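Local coordinates for protein ribonucleoside-diphosphate reductase subunit beta (PDB 2RCC) that probably serves as the iron-binding small subunit of a class I ribonucleotide reductase, which makes deoxyribonucleotides from ribonucleotides for DNA synthesis, at residues W40-P43 with L44-M48; L103-S106 with S107-A110; L176-I179 with V180-I184; Y215-R218 with D219-H223; L222-Y225 with L226-I230. One frame throughout, in Å; residues are numbered along the deposited sequence.

Contact 1: residues W40-P43 with L44-M48; sequences WAYP and LYKNM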
loop_
_atom_site.group_PDB
_atom_site.type_symbol
_atom_site.label_atom_id
_atom_site.label_comp_id
_atom_site.label_asym_id
_atom_site.label_seq_id
_atom_site.Cartn_x
_atom_site.Cartn_y
_atom_site.Cartn_z
ATOM N N TRP A 40 -15.069 -4.034 -11.339
ATOM C CA TRP A 40 -13.704 -4.034 -11.849
ATOM C C TRP A 40 -12.612 -3.938 -10.770
ATOM O O TRP A 40 -11.440 -4.165 -11.095
ATOM C CB TRP A 40 -13.477 -2.881 -12.849
ATOM C CG TRP A 40 -13.894 -1.538 -12.423
ATOM C CD1 TRP A 40 -15.045 -0.954 -12.741
ATOM C CD2 TRP A 40 -13.164 -0.581 -11.623
ATOM N NE1 TRP A 40 -15.123 0.284 -12.202
ATOM C CE2 TRP A 40 -13.977 0.556 -11.517
ATOM C CE3 TRP A 40 -11.925 -0.585 -10.969
ATOM C CZ2 TRP A 40 -13.604 1.686 -10.783
ATOM C CZ3 TRP A 40 -11.542 0.537 -10.248
ATOM C CH2 TRP A 40 -12.383 1.654 -10.147
ATOM N N ALA A 41 -12.974 -3.646 -9.510
ATOM C CA ALA A 41 -11.953 -3.443 -8.460
ATOM C C ALA A 41 -11.236 -4.722 -8.083
ATOM O O ALA A 41 -10.026 -4.698 -7.989
ATOM C CB ALA A 41 -12.543 -2.775 -7.184
ATOM N N TYR A 42 -11.945 -5.834 -7.913
ATOM C CA TYR A 42 -11.299 -7.096 -7.476
ATOM C C TYR A 42 -10.462 -7.686 -8.587
ATOM O O TYR A 42 -9.349 -8.132 -8.308
ATOM C CB TYR A 42 -12.294 -8.115 -6.884
ATOM C CG TYR A 42 -11.757 -9.252 -6.005
ATOM C CD1 TYR A 42 -10.474 -9.231 -5.399
ATOM C CD2 TYR A 42 -12.602 -10.290 -5.642
ATOM C CE1 TYR A 42 -10.040 -10.294 -4.541
ATOM C CE2 TYR A 42 -12.183 -11.321 -4.765
ATOM C CZ TYR A 42 -10.911 -11.337 -4.231
ATOM O OH TYR A 42 -10.566 -12.379 -3.355
ATOM N N PRO A 43 -11.000 -7.743 -9.824
ATOM C CA PRO A 43 -10.150 -8.124 -10.942
ATOM C C PRO A 43 -8.883 -7.273 -11.098
ATOM O O PRO A 43 -7.833 -7.815 -11.416
ATOM C CB PRO A 43 -11.066 -7.947 -12.143
ATOM C CG PRO A 43 -12.398 -8.101 -11.633
ATOM C CD PRO A 43 -12.406 -7.603 -10.266
ATOM N N LEU A 44 -8.967 -5.961 -10.885
ATOM C CA LEU A 44 -7.774 -5.108 -10.931
ATOM C C LEU A 44 -6.761 -5.478 -9.831
ATOM O O LEU A 44 -5.570 -5.638 -10.089
ATOM C CB LEU A 44 -8.178 -3.630 -10.844
ATOM C CG LEU A 44 -7.057 -2.596 -10.832
ATOM C CD1 LEU A 44 -6.077 -2.762 -12.018
ATOM C CD2 LEU A 44 -7.712 -1.247 -10.825
ATOM N N TYR A 45 -7.227 -5.635 -8.599
ATOM C CA TYR A 45 -6.369 -6.097 -7.535
ATOM C C TYR A 45 -5.634 -7.384 -7.900
ATOM O O TYR A 45 -4.405 -7.478 -7.757
ATOM C CB TYR A 45 -7.161 -6.298 -6.221
ATOM C CG TYR A 45 -6.409 -7.070 -5.172
ATOM C CD1 TYR A 45 -5.470 -6.462 -4.330
ATOM C CD2 TYR A 45 -6.582 -8.428 -5.044
ATOM C CE1 TYR A 45 -4.783 -7.195 -3.392
ATOM C CE2 TYR A 45 -5.880 -9.137 -4.154
ATOM C CZ TYR A 45 -4.995 -8.533 -3.312
ATOM O OH TYR A 45 -4.337 -9.351 -2.410
ATOM N N LYS A 46 -6.379 -8.348 -8.411
ATOM C CA LYS A 46 -5.839 -9.668 -8.800
ATOM C C LYS A 46 -4.764 -9.550 -9.898
ATOM O O LYS A 46 -3.757 -10.255 -9.842
ATOM C CB LYS A 46 -6.957 -10.599 -9.262
ATOM C CG LYS A 46 -7.890 -11.056 -8.164
ATOM C CD LYS A 46 -9.104 -11.805 -8.713
ATOM C CE LYS A 46 -10.011 -12.277 -7.572
ATOM N NZ LYS A 46 -11.241 -13.002 -8.044
ATOM N N ASN A 47 -4.975 -8.644 -10.852
ATOM C CA ASN A 47 -4.004 -8.439 -11.924
ATOM C C ASN A 47 -2.747 -7.774 -11.369
ATOM O O ASN A 47 -1.645 -8.161 -11.733
ATOM C CB ASN A 47 -4.604 -7.648 -13.104
ATOM C CG ASN A 47 -5.635 -8.449 -13.905
ATOM O OD1 ASN A 47 -5.518 -9.659 -14.093
ATOM N ND2 ASN A 47 -6.631 -7.746 -14.428
HETATM N N MSE A 48 -2.897 -6.812 -10.465
HETATM C CA MSE A 48 -1.736 -6.176 -9.849
HETATM C C MSE A 48 -0.892 -7.188 -9.040
HETATM O O MSE A 48 0.339 -7.197 -9.144
HETATM C CB MSE A 48 -2.164 -5.024 -8.973
HETATM C CG MSE A 48 -2.734 -3.900 -9.752
HETATM SE SE MSE A 48 -3.302 -2.418 -8.622
HETATM C CE MSE A 48 -1.694 -1.504 -8.493
HETATM O O HOH W 1 -7.890 -10.579 -13.040
#
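W40-P43 leads without a break into L44-M48 at the N-terminal end of helix 41-50, and i to i+4 bonds join the two segments: Y45 N reaches A41 O at 3.0 Å with a nearly straight N-H...O angle of 170°, and K46 N reaches Y42 O at 3.0 Å. Y42 and K46 carry the side-chain contact, a cation-pi pair one turn apart. The extended lysine chain lays its CE over the centre of the Y42 ring, 3.4 Å from the centroid, as a CH-pi contact, while NZ stands 4.0 Å from the same centroid and 21° off the ring normal. Y42 and Y45 both have CG anti to the backbone N (chi1 -161° in Y42), which sends the rings side by side in one direction; both hydroxyls hydrogen-bond Q124 of the second subunit, placing this turn at the dimer interface. Y45 CD2 lies at the edge of the Y42 ring, near its plane, 4.0 Å from Y42 CE1.

Contact 2: residues L103-S106 with S107-A110; sequences LTDS and SLAA
D105 OD1 is gripped by donors of the helix that starts just after it. L108 N carries the cap, 3.0 Å from D105 OD1 with an N-H...O angle of 154°, and arrives from above the carboxylate plane, 49° out of it. S107 N lies 2.7 Å from D105 OD1, but its angle of 119° makes that bond weak. The S107 hydroxyl adds a very short bond, modelled at 2.5 Å from S107 OG to D105 OD1, a length that is uncertain; OG sits between its own backbone N and carbonyl carbon, which turns it back toward the aspartate. The other carboxylate oxygen takes part through a water that donates to D105 OD2 and to S107 OG, so serine and carboxylate are also bridged. Beside the carboxylate the apolar parts close up: L108 CG packs 3.9 Å from D105 CB, and L103 CD1 approaches L108 CB at 4.2 Å. The backbone continues the pattern with A109 N bonded to D105 O at 3.0 Å. Partners from the N-terminal region, S19 and I22, pack on D105 and L103. With its carboxylate accepting from the second and third residues after it, D105 is an aspartate N-cap, here opening helix 106-133.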
loop_
_atom_site.group_PDB
_atom_site.type_symbol
_atom_site.label_atom_id
_atom_site.label_comp_id
_atom_site.label_asym_id
_atom_site.label_seq_id
_atom_site.Cartn_x
_atom_site.Cartn_y
_atom_site.Cartn_z
ATOM N N LEU A 103 -11.173 9.278 -0.368
ATOM C CA LEU A 103 -11.916 8.231 -1.042
ATOM C C LEU A 103 -12.766 7.475 -0.035
ATOM O O LEU A 103 -12.230 6.825 0.864
ATOM C CB LEU A 103 -10.993 7.248 -1.701
ATOM C CG LEU A 103 -10.302 7.717 -2.977
ATOM C CD1 LEU A 103 -9.121 6.811 -3.295
ATOM C CD2 LEU A 103 -11.267 7.820 -4.149
ATOM N N THR A 104 -14.080 7.497 -0.210
ATOM C CA THR A 104 -15.005 6.821 0.727
ATOM C C THR A 104 -15.440 5.471 0.173
ATOM O O THR A 104 -16.639 5.149 0.137
ATOM C CB THR A 104 -16.202 7.751 1.053
ATOM O OG1 THR A 104 -16.704 8.232 -0.178
ATOM C CG2 THR A 104 -15.783 8.906 1.898
ATOM N N ASP A 105 -14.443 4.714 -0.301
ATOM C CA ASP A 105 -14.604 3.335 -0.791
ATOM C C ASP A 105 -13.382 2.622 -0.299
ATOM O O ASP A 105 -12.243 3.007 -0.671
ATOM C CB ASP A 105 -14.716 3.269 -2.317
ATOM C CG ASP A 105 -14.906 1.837 -2.867
ATOM O OD1 ASP A 105 -14.110 0.946 -2.542
ATOM O OD2 ASP A 105 -15.792 1.634 -3.725
ATOM N N SER A 106 -13.600 1.574 0.499
ATOM C CA SER A 106 -12.504 0.832 1.113
ATOM C C SER A 106 -11.686 0.063 0.097
ATOM O O SER A 106 -10.469 -0.113 0.308
ATOM C CB SER A 106 -12.997 -0.109 2.210
ATOM O OG SER A 106 -13.959 -1.007 1.723
ATOM N N SER A 107 -12.333 -0.426 -0.977
ATOM C CA SER A 107 -11.629 -1.132 -2.051
ATOM C C SER A 107 -10.690 -0.194 -2.804
ATOM O O SER A 107 -9.571 -0.573 -3.125
ATOM C CB SER A 107 -12.558 -1.881 -3.029
ATOM O OG SER A 107 -13.307 -0.993 -3.831
ATOM N N LEU A 108 -11.129 1.028 -3.093
ATOM C CA LEU A 108 -10.270 1.989 -3.772
ATOM C C LEU A 108 -9.133 2.449 -2.849
ATOM O O LEU A 108 -7.996 2.611 -3.306
ATOM C CB LEU A 108 -11.082 3.200 -4.278
ATOM C CG LEU A 108 -12.217 2.880 -5.286
ATOM C CD1 LEU A 108 -12.885 4.159 -5.810
ATOM C CD2 LEU A 108 -11.733 2.039 -6.463
ATOM N N ALA A 109 -9.427 2.659 -1.557
ATOM C CA ALA A 109 -8.380 2.999 -0.573
ATOM C C ALA A 109 -7.335 1.899 -0.550
ATOM O O ALA A 109 -6.144 2.184 -0.549
ATOM C CB ALA A 109 -8.990 3.254 0.801
ATOM N N ALA A 110 -7.757 0.632 -0.565
ATOM C CA ALA A 110 -6.803 -0.484 -0.577
ATOM C C ALA A 110 -5.923 -0.471 -1.845
ATOM O O ALA A 110 -4.689 -0.718 -1.802
ATOM C CB ALA A 110 -7.543 -1.814 -0.459
HETATM O O HOH W 2 -15.354 -0.640 -5.346
#

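Contact 3: residues L176-I179 with V180-I184; sequences LESI and VYDVI
Y181 turns its ring back over the preceding turn of helix 172-187, where E177 offers both a backbone carbonyl and a side chain. Its CB lies 3.7 Å from S178 O. CG is anti to the carbonyl carbon (chi1 -57°), a torsion that brings one ring face over to E177 O, which stands 3.1 Å from the ring plane, toward the rim. CD2 is the nearest ring atom, 3.2 Å from E177 O, and Y181 CG and CE2 are each 3.5 Å from E177 O. At the tip the hydroxyl donates to a water 2.6 Å from Y181 OH, which in turn donates to E177 OE1. E177 O also accepts the helix bond from Y181 N, 3.1 Å away. A second water joins S178 OG to D182 OD2, at 2.6 Å from D182 OD2, while D182 OD1 is bonded by Y163. Around this turn, helix 244-268 covers E177 and Y181 through F249 and T253, helix 207-237 packs F231 on L176 and V180, and helix 95-100 meets S178 and D182.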
loop_
_atom_site.group_PDB
_atom_site.type_symbol
_atom_site.label_atom_id
_atom_site.label_comp_id
_atom_site.label_asym_id
_atom_site.label_seq_id
_atom_site.Cartn_x
_atom_site.Cartn_y
_atom_site.Cartn_z
ATOM N N LEU A 176 -11.217 15.779 -8.998
ATOM C CA LEU A 176 -11.199 15.382 -10.412
ATOM C C LEU A 176 -9.957 15.951 -11.134
ATOM O O LEU A 176 -9.314 15.248 -11.882
ATOM C CB LEU A 176 -12.477 15.849 -11.115
ATOM C CG LEU A 176 -12.771 15.280 -12.516
ATOM C CD1 LEU A 176 -13.188 13.832 -12.394
ATOM C CD2 LEU A 176 -13.883 16.045 -13.202
ATOM N N GLU A 177 -9.640 17.221 -10.883
ATOM C CA GLU A 177 -8.456 17.865 -11.443
ATOM C C GLU A 177 -7.202 17.112 -11.056
ATOM O O GLU A 177 -6.350 16.854 -11.889
ATOM C CB GLU A 177 -8.361 19.311 -10.988
ATOM C CG GLU A 177 -9.453 20.185 -11.574
ATOM C CD GLU A 177 -9.519 21.596 -10.984
ATOM O OE1 GLU A 177 -8.629 21.980 -10.176
ATOM O OE2 GLU A 177 -10.484 22.314 -11.353
ATOM N N SER A 178 -7.123 16.757 -9.781
ATOM C CA SER A 178 -6.032 15.971 -9.213
ATOM C C SER A 178 -5.902 14.572 -9.868
ATOM O O SER A 178 -4.795 14.099 -10.115
ATOM C CB SER A 178 -6.241 15.914 -7.686
ATOM O OG SER A 178 -5.348 15.016 -7.087
ATOM N N ILE A 179 -7.026 13.904 -10.142
ATOM C CA ILE A 179 -7.057 12.616 -10.889
ATOM C C ILE A 179 -6.482 12.784 -12.301
ATOM O O ILE A 179 -5.752 11.914 -12.789
ATOM C CB ILE A 179 -8.517 12.045 -10.997
ATOM C CG1 ILE A 179 -8.988 11.512 -9.647
ATOM C CG2 ILE A 179 -8.638 10.932 -12.070
ATOM C CD1 ILE A 179 -8.335 10.157 -9.248
ATOM N N VAL A 180 -6.803 13.897 -12.961
ATOM C CA VAL A 180 -6.251 14.162 -14.300
ATOM C C VAL A 180 -4.732 14.298 -14.230
ATOM O O VAL A 180 -4.037 13.739 -15.087
ATOM C CB VAL A 180 -6.883 15.399 -15.006
ATOM C CG1 VAL A 180 -6.141 15.702 -16.355
ATOM C CG2 VAL A 180 -8.412 15.171 -15.251
ATOM N N TYR A 181 -4.231 15.052 -13.239
ATOM C CA TYR A 181 -2.784 15.188 -13.065
ATOM C C TYR A 181 -2.157 13.819 -12.785
ATOM O O TYR A 181 -1.078 13.550 -13.295
ATOM C CB TYR A 181 -2.397 16.174 -11.968
ATOM C CG TYR A 181 -2.941 17.559 -12.148
ATOM C CD1 TYR A 181 -2.787 18.262 -13.340
ATOM C CD2 TYR A 181 -3.595 18.178 -11.117
ATOM C CE1 TYR A 181 -3.302 19.550 -13.488
ATOM C CE2 TYR A 181 -4.095 19.437 -11.248
ATOM C CZ TYR A 181 -3.967 20.119 -12.427
ATOM O OH TYR A 181 -4.503 21.389 -12.494
ATOM N N ASP A 182 -2.826 12.968 -12.001
ATOM C CA ASP A 182 -2.348 11.569 -11.743
ATOM C C ASP A 182 -2.191 10.730 -13.043
ATOM O O ASP A 182 -1.234 9.953 -13.194
ATOM C CB ASP A 182 -3.273 10.782 -10.805
ATOM C CG ASP A 182 -3.343 11.311 -9.366
ATOM O OD1 ASP A 182 -2.442 12.038 -8.904
ATOM O OD2 ASP A 182 -4.349 10.963 -8.668
ATOM N N VAL A 183 -3.167 10.834 -13.935
ATOM C CA VAL A 183 -3.133 10.179 -15.250
ATOM C C VAL A 183 -1.904 10.682 -16.041
ATOM O O VAL A 183 -1.189 9.895 -16.621
ATOM C CB VAL A 183 -4.473 10.388 -16.036
ATOM C CG1 VAL A 183 -4.322 10.064 -17.533
ATOM C CG2 VAL A 183 -5.614 9.564 -15.400
ATOM N N ILE A 184 -1.686 11.998 -16.064
ATOM C CA ILE A 184 -0.510 12.586 -16.716
ATOM C C ILE A 184 0.802 12.107 -16.125
ATOM O O ILE A 184 1.683 11.696 -16.883
ATOM C CB ILE A 184 -0.545 14.151 -16.678
ATOM C CG1 ILE A 184 -1.630 14.666 -17.636
ATOM C CG2 ILE A 184 0.807 14.712 -17.032
ATOM C CD1 ILE A 184 -2.180 16.040 -17.295
HETATM O O HOH W 3 -5.883 22.013 -10.424
HETATM O O HOH W 4 -5.230 12.280 -6.623
#

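Contact 4: residues Y215-R218 with D219-H223; sequences YINR and DEQLH
Y215-R218 and D219-H223 form one unbroken run of helix 207-237, in which D219 N bonds Y215 O, and E220 N lies 2.9 Å from I216 O, in the carbonyl plane. N217 O takes two donors from Q221: the backbone N at 3.1 Å from N217 O, and Q221 NE2 at 2.8 Å from N217 O, reaching it from opposite faces of the carbonyl plane. The glutamine chain bends at its second torsion (chi2 -41°), which folds the amide back onto its own helix; N217 O lies near the plane of that amide, and NE2 also bonds Y191 while OE1 bonds R292. Elsewhere R218 NH1 makes a salt bridge to D219 OD1 at 3.0 Å. The carboxylate comes in at the edge of the guanidinium, with the two planes 33° apart, and a bend at chi3 (73°) brings the arginine tip round to its sequence neighbour. D219 OD2 in turn bonds W53 and H122, a predicted iron ligand, consistent with a second-shell role. In this structure H223 ND1 and NE2 hydrogen-bond E186 and Q118. E220 and H223 have the EXXH spacing of the ferritin-like di-iron carboxylate site, where both are expected to bind the second iron.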
loop_
_atom_site.group_PDB
_atom_site.type_symbol
_atom_site.label_atom_id
_atom_site.label_comp_id
_atom_site.label_asym_id
_atom_site.label_seq_id
_atom_site.Cartn_x
_atom_site.Cartn_y
_atom_site.Cartn_z
ATOM N N TYR A 215 8.617 -3.375 -16.704
ATOM C CA TYR A 215 7.803 -3.768 -15.536
ATOM C C TYR A 215 7.177 -2.546 -14.874
ATOM O O TYR A 215 5.983 -2.589 -14.534
ATOM C CB TYR A 215 8.588 -4.555 -14.531
ATOM C CG TYR A 215 9.105 -5.917 -15.003
ATOM C CD1 TYR A 215 8.609 -6.558 -16.142
ATOM C CD2 TYR A 215 10.040 -6.591 -14.242
ATOM C CE1 TYR A 215 9.093 -7.821 -16.516
ATOM C CE2 TYR A 215 10.497 -7.833 -14.599
ATOM C CZ TYR A 215 10.020 -8.440 -15.733
ATOM O OH TYR A 215 10.482 -9.693 -16.084
ATOM N N ILE A 216 7.966 -1.489 -14.700
ATOM C CA ILE A 216 7.450 -0.223 -14.159
ATOM C C ILE A 216 6.314 0.339 -15.035
ATOM O O ILE A 216 5.232 0.684 -14.532
ATOM C CB ILE A 216 8.547 0.854 -14.006
ATOM C CG1 ILE A 216 9.566 0.460 -12.927
ATOM C CG2 ILE A 216 7.911 2.269 -13.705
ATOM C CD1 ILE A 216 10.902 1.253 -12.900
ATOM N N ASN A 217 6.563 0.381 -16.340
ATOM C CA ASN A 217 5.622 0.924 -17.323
ATOM C C ASN A 217 4.313 0.077 -17.349
ATOM O O ASN A 217 3.231 0.642 -17.491
ATOM C CB ASN A 217 6.340 1.007 -18.691
ATOM C CG ASN A 217 5.791 2.076 -19.645
ATOM O OD1 ASN A 217 4.983 2.938 -19.303
ATOM N ND2 ASN A 217 6.315 2.042 -20.866
ATOM N N ARG A 218 4.416 -1.253 -17.189
ATOM C CA ARG A 218 3.263 -2.163 -17.103
ATOM C C ARG A 218 2.406 -1.828 -15.850
ATOM O O ARG A 218 1.176 -1.753 -15.910
ATOM C CB ARG A 218 3.706 -3.632 -17.043
ATOM C CG ARG A 218 2.609 -4.636 -16.585
ATOM C CD ARG A 218 2.947 -6.139 -16.699
ATOM N NE ARG A 218 3.892 -6.902 -15.825
ATOM C CZ ARG A 218 4.539 -6.577 -14.681
ATOM N NH1 ARG A 218 4.463 -5.392 -14.017
ATOM N NH2 ARG A 218 5.335 -7.529 -14.177
ATOM N N ASP A 219 3.070 -1.661 -14.714
ATOM C CA ASP A 219 2.376 -1.232 -13.491
ATOM C C ASP A 219 1.676 0.109 -13.727
ATOM O O ASP A 219 0.543 0.314 -13.307
ATOM C CB ASP A 219 3.351 -1.014 -12.346
ATOM C CG ASP A 219 3.967 -2.289 -11.812
ATOM O OD1 ASP A 219 3.448 -3.381 -12.011
ATOM O OD2 ASP A 219 4.967 -2.158 -11.093
ATOM N N GLU A 220 2.367 1.036 -14.376
ATOM C CA GLU A 220 1.751 2.337 -14.643
ATOM C C GLU A 220 0.486 2.218 -15.466
ATOM O O GLU A 220 -0.437 2.925 -15.204
ATOM C CB GLU A 220 2.697 3.280 -15.324
ATOM C CG GLU A 220 3.847 3.745 -14.458
ATOM C CD GLU A 220 4.648 4.820 -15.181
ATOM O OE1 GLU A 220 5.013 4.594 -16.360
ATOM O OE2 GLU A 220 4.912 5.868 -14.550
ATOM N N GLN A 221 0.403 1.261 -16.385
ATOM C CA GLN A 221 -0.802 1.128 -17.198
ATOM C C GLN A 221 -2.010 0.754 -16.361
ATOM O O GLN A 221 -3.108 1.238 -16.638
ATOM C CB GLN A 221 -0.630 0.146 -18.376
ATOM C CG GLN A 221 0.567 0.389 -19.306
ATOM C CD GLN A 221 0.814 1.855 -19.617
ATOM O OE1 GLN A 221 -0.044 2.512 -20.197
ATOM N NE2 GLN A 221 2.009 2.364 -19.273
ATOM N N LEU A 222 -1.822 -0.094 -15.350
ATOM C CA LEU A 222 -2.924 -0.447 -14.463
ATOM C C LEU A 222 -3.306 0.742 -13.556
ATOM O O LEU A 222 -4.475 0.926 -13.221
ATOM C CB LEU A 222 -2.612 -1.719 -13.685
ATOM C CG LEU A 222 -2.491 -3.013 -14.500
ATOM C CD1 LEU A 222 -2.116 -4.215 -13.588
ATOM C CD2 LEU A 222 -3.783 -3.312 -15.214
ATOM N N HIS A 223 -2.323 1.552 -13.188
ATOM C CA HIS A 223 -2.572 2.752 -12.384
ATOM C C HIS A 223 -3.425 3.706 -13.213
ATOM O O HIS A 223 -4.438 4.223 -12.701
ATOM C CB HIS A 223 -1.276 3.439 -11.957
ATOM C CG HIS A 223 -0.357 2.609 -11.095
ATOM N ND1 HIS A 223 0.787 3.124 -10.533
ATOM C CD2 HIS A 223 -0.412 1.319 -10.694
ATOM C CE1 HIS A 223 1.423 2.185 -9.855
ATOM N NE2 HIS A 223 0.713 1.074 -9.937
#

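Contact 5: residues L222-Y225 with L226-I230; sequences LHVY and LFTNI
Y225 and N229, one turn apart, meet through ring and amide: the amide nitrogen stands over one face of the tyrosine ring, 3.3 Å above its plane and offset toward the rim, with N229 ND2 3.3 Å from Y225 CZ. Ring and amide planes are 63° apart, so the amide tilts steeply against the ring and does not lie flat upon it. Y225 CG is anti to the backbone N (chi1 172°) and N229 CG anti to its carbonyl carbon, torsions that lead the two groups to the same side of the helix. On another face V224 CG1 packs against T228 CG2 at 3.8 Å, and T228 CG2 also lies 3.2 Å from V224 O. F227 leans back on the preceding turn, CD2 coming 3.1 Å from H223 O and CE2 4.1 Å from H223 CB. The helix bonds hold the backbone that carries these side chains: F227 N bonds H223 O at 2.9 Å, nearly along the C=O axis with an N-H...O angle of 171°, and N229 N bonds Y225 O at 3.0 Å. Farther out, H223 touches L115 and E119 and hydrogen-bonds Q118, all on helix 106-133. W40, just before helix 41-50, packs on Y225, L226 and N229, and L44 and M48 of that helix touch L222, H223 and Y225. F227 and T228 meet helix 172-187 through V183.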
loop_
_atom_site.group_PDB
_atom_site.type_symbol
_atom_site.label_atom_id
_atom_site.label_comp_id
_atom_site.label_asym_id
_atom_site.label_seq_id
_atom_site.Cartn_x
_atom_site.Cartn_y
_atom_site.Cartn_z
ATOM N N LEU A 222 -1.822 -0.094 -15.350
ATOM C CA LEU A 222 -2.924 -0.447 -14.463
ATOM C C LEU A 222 -3.306 0.742 -13.556
ATOM O O LEU A 222 -4.475 0.926 -13.221
ATOM C CB LEU A 222 -2.612 -1.719 -13.685
ATOM C CG LEU A 222 -2.491 -3.013 -14.500
ATOM C CD1 LEU A 222 -2.116 -4.215 -13.588
ATOM C CD2 LEU A 222 -3.783 -3.312 -15.214
ATOM N N HIS A 223 -2.323 1.552 -13.188
ATOM C CA HIS A 223 -2.572 2.752 -12.384
ATOM C C HIS A 223 -3.425 3.706 -13.213
ATOM O O HIS A 223 -4.438 4.223 -12.701
ATOM C CB HIS A 223 -1.276 3.439 -11.957
ATOM C CG HIS A 223 -0.357 2.609 -11.095
ATOM N ND1 HIS A 223 0.787 3.124 -10.533
ATOM C CD2 HIS A 223 -0.412 1.319 -10.694
ATOM C CE1 HIS A 223 1.423 2.185 -9.855
ATOM N NE2 HIS A 223 0.713 1.074 -9.937
ATOM N N VAL A 224 -3.059 3.922 -14.489
ATOM C CA VAL A 224 -3.860 4.780 -15.391
ATOM C C VAL A 224 -5.281 4.230 -15.558
ATOM O O VAL A 224 -6.221 4.979 -15.572
ATOM C CB VAL A 224 -3.213 4.934 -16.803
ATOM C CG1 VAL A 224 -4.145 5.681 -17.743
ATOM C CG2 VAL A 224 -1.863 5.651 -16.700
ATOM N N TYR A 225 -5.425 2.906 -15.686
ATOM C CA TYR A 225 -6.728 2.273 -15.771
ATOM C C TYR A 225 -7.559 2.625 -14.509
ATOM O O TYR A 225 -8.715 3.025 -14.639
ATOM C CB TYR A 225 -6.569 0.757 -15.965
ATOM C CG TYR A 225 -7.820 -0.060 -15.886
ATOM C CD1 TYR A 225 -8.667 -0.216 -16.986
ATOM C CD2 TYR A 225 -8.156 -0.716 -14.708
ATOM C CE1 TYR A 225 -9.817 -0.974 -16.892
ATOM C CE2 TYR A 225 -9.293 -1.447 -14.615
ATOM C CZ TYR A 225 -10.112 -1.582 -15.696
ATOM O OH TYR A 225 -11.217 -2.367 -15.528
ATOM N N LEU A 226 -6.954 2.540 -13.329
ATOM C CA LEU A 226 -7.635 2.894 -12.085
ATOM C C LEU A 226 -8.082 4.366 -12.099
ATOM O O LEU A 226 -9.253 4.691 -11.828
ATOM C CB LEU A 226 -6.732 2.654 -10.881
ATOM C CG LEU A 226 -7.282 3.042 -9.495
ATOM C CD1 LEU A 226 -8.596 2.366 -9.203
ATOM C CD2 LEU A 226 -6.242 2.777 -8.433
ATOM N N PHE A 227 -7.138 5.249 -12.374
ATOM C CA PHE A 227 -7.464 6.686 -12.384
ATOM C C PHE A 227 -8.502 7.095 -13.433
ATOM O O PHE A 227 -9.352 7.942 -13.165
ATOM C CB PHE A 227 -6.197 7.529 -12.539
ATOM C CG PHE A 227 -5.186 7.356 -11.420
ATOM C CD1 PHE A 227 -5.566 7.507 -10.093
ATOM C CD2 PHE A 227 -3.817 7.147 -11.716
ATOM C CE1 PHE A 227 -4.620 7.383 -9.073
ATOM C CE2 PHE A 227 -2.886 7.021 -10.706
ATOM C CZ PHE A 227 -3.282 7.128 -9.392
ATOM N N THR A 228 -8.429 6.537 -14.636
ATOM C CA THR A 228 -9.414 6.859 -15.672
ATOM C C THR A 228 -10.813 6.319 -15.342
ATOM O O THR A 228 -11.839 6.954 -15.652
ATOM C CB THR A 228 -8.924 6.472 -17.104
ATOM O OG1 THR A 228 -8.745 5.070 -17.211
ATOM C CG2 THR A 228 -7.631 7.143 -17.427
ATOM N N ASN A 229 -10.871 5.160 -14.694
ATOM C CA ASN A 229 -12.123 4.607 -14.209
ATOM C C ASN A 229 -12.725 5.520 -13.145
ATOM O O ASN A 229 -13.908 5.839 -13.216
ATOM C CB ASN A 229 -11.955 3.197 -13.628
ATOM C CG ASN A 229 -11.931 2.085 -14.678
ATOM O OD1 ASN A 229 -12.078 2.308 -15.849
ATOM N ND2 ASN A 229 -11.763 0.867 -14.218
ATOM N N ILE A 230 -11.904 5.988 -12.200
ATOM C CA ILE A 230 -12.384 6.919 -11.151
ATOM C C ILE A 230 -12.908 8.189 -11.780
ATOM O O ILE A 230 -13.969 8.693 -11.362
ATOM C CB ILE A 230 -11.275 7.254 -10.086
ATOM C CG1 ILE A 230 -10.967 6.026 -9.266
ATOM C CG2 ILE A 230 -11.740 8.410 -9.163
ATOM C CD1 ILE A 230 -9.645 6.143 -8.505
#

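Overall arrangement
Along the chain the contacts come in the order 1, 2, 3, 4, 5, each within a run of helix or at a helix start of the all-helical, ferritin-like fold. Contacts 4 and 5 share L222 and H223 and continue one another on helix 207-237, their centres 11 Å apart. That helix is the hub: contact 1 meets it through W40, L44 and M48 among others, contact 3 through I179, D182 and V183, with its centre 10 Å from that of contact 5, and contact 2 through L108 CD2 and L226 CD1, 4.2 Å apart. Contacts 3 and 4 do not touch. Contacts 1 and 2, which touch each other, helix 207-237 and the second subunit, join the helix of E220 and H223 to the dimer interface.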